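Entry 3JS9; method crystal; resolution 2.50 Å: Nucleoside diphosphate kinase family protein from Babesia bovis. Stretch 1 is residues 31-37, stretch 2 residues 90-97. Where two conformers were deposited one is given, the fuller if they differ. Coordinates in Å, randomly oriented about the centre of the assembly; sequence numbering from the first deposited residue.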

# COMPACT_ATOMS: atom_id res chain seq x y z
N LYS A 31 3.58 -11.11 -3.57
CA LYS A 31 2.91 -10.02 -4.26
C LYS A 31 3.90 -9.20 -5.12
O LYS A 31 3.57 -8.80 -6.25
CB LYS A 31 2.20 -9.17 -3.22
CG LYS A 31 1.44 -7.93 -3.72
CD LYS A 31 0.60 -7.37 -2.54
CE LYS A 31 0.31 -5.84 -2.66
NZ LYS A 31 -0.71 -5.58 -3.73
N ARG A 32 5.11 -8.99 -4.62
CA ARG A 32 6.10 -8.24 -5.41
C ARG A 32 6.48 -9.01 -6.64
O ARG A 32 6.60 -8.41 -7.71
CB ARG A 32 7.36 -7.90 -4.60
CG ARG A 32 7.18 -6.73 -3.64
CD ARG A 32 8.31 -6.68 -2.67
NE ARG A 32 8.08 -5.66 -1.67
CZ ARG A 32 8.90 -4.62 -1.44
NH1 ARG A 32 8.59 -3.77 -0.48
NH2 ARG A 32 10.05 -4.49 -2.12
N PHE A 33 6.63 -10.32 -6.53
CA PHE A 33 6.88 -11.12 -7.73
C PHE A 33 5.70 -11.15 -8.71
O PHE A 33 5.88 -11.07 -9.94
CB PHE A 33 7.38 -12.52 -7.37
CG PHE A 33 8.88 -12.57 -7.14
CD1 PHE A 33 9.75 -12.85 -8.19
CD2 PHE A 33 9.42 -12.24 -5.90
CE1 PHE A 33 11.10 -12.86 -7.99
CE2 PHE A 33 10.79 -12.24 -5.68
CZ PHE A 33 11.63 -12.54 -6.72
N GLU A 34 4.49 -11.26 -8.15
CA GLU A 34 3.27 -11.29 -8.93
C GLU A 34 3.10 -9.96 -9.68
O GLU A 34 2.81 -9.99 -10.88
CB GLU A 34 2.08 -11.60 -8.01
CG GLU A 34 0.88 -12.30 -8.62
CD GLU A 34 -0.14 -12.70 -7.52
OE1 GLU A 34 0.04 -12.28 -6.34
OE2 GLU A 34 -1.13 -13.41 -7.83
N MET A 35 3.29 -8.82 -9.00
CA MET A 35 3.11 -7.54 -9.69
C MET A 35 4.16 -7.34 -10.78
O MET A 35 3.86 -6.70 -11.77
CB MET A 35 3.10 -6.36 -8.73
CG MET A 35 1.99 -6.40 -7.72
SD MET A 35 0.40 -6.23 -8.51
CE MET A 35 0.00 -7.96 -8.80
N LYS A 36 5.36 -7.91 -10.62
CA LYS A 36 6.42 -7.76 -11.58
C LYS A 36 6.05 -8.39 -12.89
O LYS A 36 6.53 -7.95 -13.95
CB LYS A 36 7.70 -8.40 -11.06
CG LYS A 36 8.88 -8.33 -12.01
CD LYS A 36 9.39 -6.85 -12.23
CE LYS A 36 10.72 -6.81 -12.98
NZ LYS A 36 11.22 -5.42 -13.22
N GLY A 37 5.23 -9.43 -12.83
CA GLY A 37 4.67 -10.03 -14.03
C GLY A 37 5.27 -11.36 -14.40
O GLY A 37 4.90 -11.94 -15.44
N LYS A 90 17.64 -13.01 -13.29
CA LYS A 90 18.14 -11.66 -13.06
C LYS A 90 17.06 -10.76 -12.41
O LYS A 90 17.36 -9.94 -11.53
CB LYS A 90 18.64 -11.06 -14.36
CG LYS A 90 19.20 -9.68 -14.26
CD LYS A 90 20.00 -9.30 -15.51
CE LYS A 90 20.30 -7.77 -15.47
NZ LYS A 90 21.41 -7.31 -16.36
N ILE A 91 15.80 -10.94 -12.83
CA ILE A 91 14.70 -10.20 -12.24
C ILE A 91 14.51 -10.54 -10.77
O ILE A 91 14.27 -9.64 -9.94
CB ILE A 91 13.43 -10.42 -13.03
CG1 ILE A 91 13.49 -9.61 -14.33
CG2 ILE A 91 12.21 -10.10 -12.19
CD1 ILE A 91 12.43 -9.97 -15.29
N GLY A 92 14.65 -11.83 -10.43
CA GLY A 92 14.56 -12.24 -9.03
C GLY A 92 15.60 -11.55 -8.17
O GLY A 92 15.30 -11.06 -7.07
N ARG A 93 16.83 -11.50 -8.69
CA ARG A 93 17.97 -10.85 -8.03
C ARG A 93 17.68 -9.39 -7.89
O ARG A 93 17.86 -8.84 -6.81
CB ARG A 93 19.28 -11.09 -8.78
CG ARG A 93 19.94 -12.46 -8.47
CD ARG A 93 20.93 -12.96 -9.56
NE ARG A 93 21.56 -11.88 -10.33
CZ ARG A 93 21.89 -11.95 -11.62
NH1 ARG A 93 22.43 -10.88 -12.22
NH2 ARG A 93 21.70 -13.07 -12.33
N ASN A 94 17.17 -8.75 -8.94
CA ASN A 94 16.77 -7.34 -8.85
C ASN A 94 15.70 -7.03 -7.80
O ASN A 94 15.71 -5.94 -7.20
CB ASN A 94 16.25 -6.85 -10.19
CG ASN A 94 17.33 -6.78 -11.24
OD1 ASN A 94 18.53 -6.91 -10.92
ND2 ASN A 94 16.93 -6.58 -12.50
N LEU A 95 14.75 -7.94 -7.60
CA LEU A 95 13.66 -7.64 -6.72
C LEU A 95 14.11 -7.80 -5.27
O LEU A 95 13.68 -7.06 -4.37
CB LEU A 95 12.45 -8.52 -7.02
CG LEU A 95 11.67 -8.42 -8.34
CD1 LEU A 95 10.30 -9.16 -8.20
CD2 LEU A 95 11.49 -6.95 -8.84
N VAL A 96 14.99 -8.77 -5.07
CA VAL A 96 15.48 -9.15 -3.75
C VAL A 96 16.56 -8.18 -3.25
O VAL A 96 16.57 -7.79 -2.07
CB VAL A 96 15.97 -10.63 -3.82
CG1 VAL A 96 17.00 -10.96 -2.75
CG2 VAL A 96 14.77 -11.61 -3.80
N GLY A 97 17.48 -7.79 -4.13
CA GLY A 97 18.58 -6.88 -3.78
C GLY A 97 19.91 -7.57 -3.58
O GLY A 97 20.06 -8.73 -3.92
O HOH W 1 10.80 -5.91 -4.40
O HOH W 2 13.96 -5.43 -13.04

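How do the two backbones lie against each other? Each stretch is the last part of a helix followed by a glycine that leaves helical phi/psi. The helix axes approach to 10.9 Å and run at 129° between their N-to-C directions, nearer antiparallel than parallel. Across the gap the nearest CA pairs are Lys36 with Ile91 and, one turn away, Phe33 with Leu95, CA to CA 7.7 Å. No direct hydrogen bond crosses the gap; apolar packing, some of it against backbone atoms, and two bridging waters make the contact.

What does the first turn of stretch 2 offer? Ile91 points toward stretch 1 and meets the aliphatic part of the Lys36 side chain, with Ile91 CG2 3.7 Å from Lys36 CE. The methylenes of the lysine thus serve as an apolar surface while its NZ goes on to hydrogen-bond a water and partners elsewhere in the structure. At Gly92 the backbone itself is the contact surface: Gly92 CA sits 3.7 Å from Phe33 CE1, at the edge of the ring.

What does Asn94 add? Lys36 NZ donates to the O of water 2 at 2.7 Å, and Asn94 ND2 donates to the same water O at 3.2 Å. The Asn94 side chain makes no direct contact with stretch 1, and water 2 spans the gap by accepting from both donors.

Why is Leu95 the centre of the packing? It has the largest area covered by the other stretch, and Leu95 CD1 lies over one face of the Phe33 ring, 3.6 Å from its centroid and 6° off the normal, a CH-pi contact. Leu95 CD1 is also 3.9 Å from Lys36 CB and 3.8 Å from Arg32 O. Its backbone also takes part: the O of water 1 accepts from Arg32 NH2 at 2.8 Å and donates to Leu95 O at 3.1 Å.

What closes the contact? Val96 CG2 reaches the ring edge, 4.4 Å from Phe33 CZ, a looser apolar touch. Gly97 then leaves the helix with positive phi, making no contact with stretch 1.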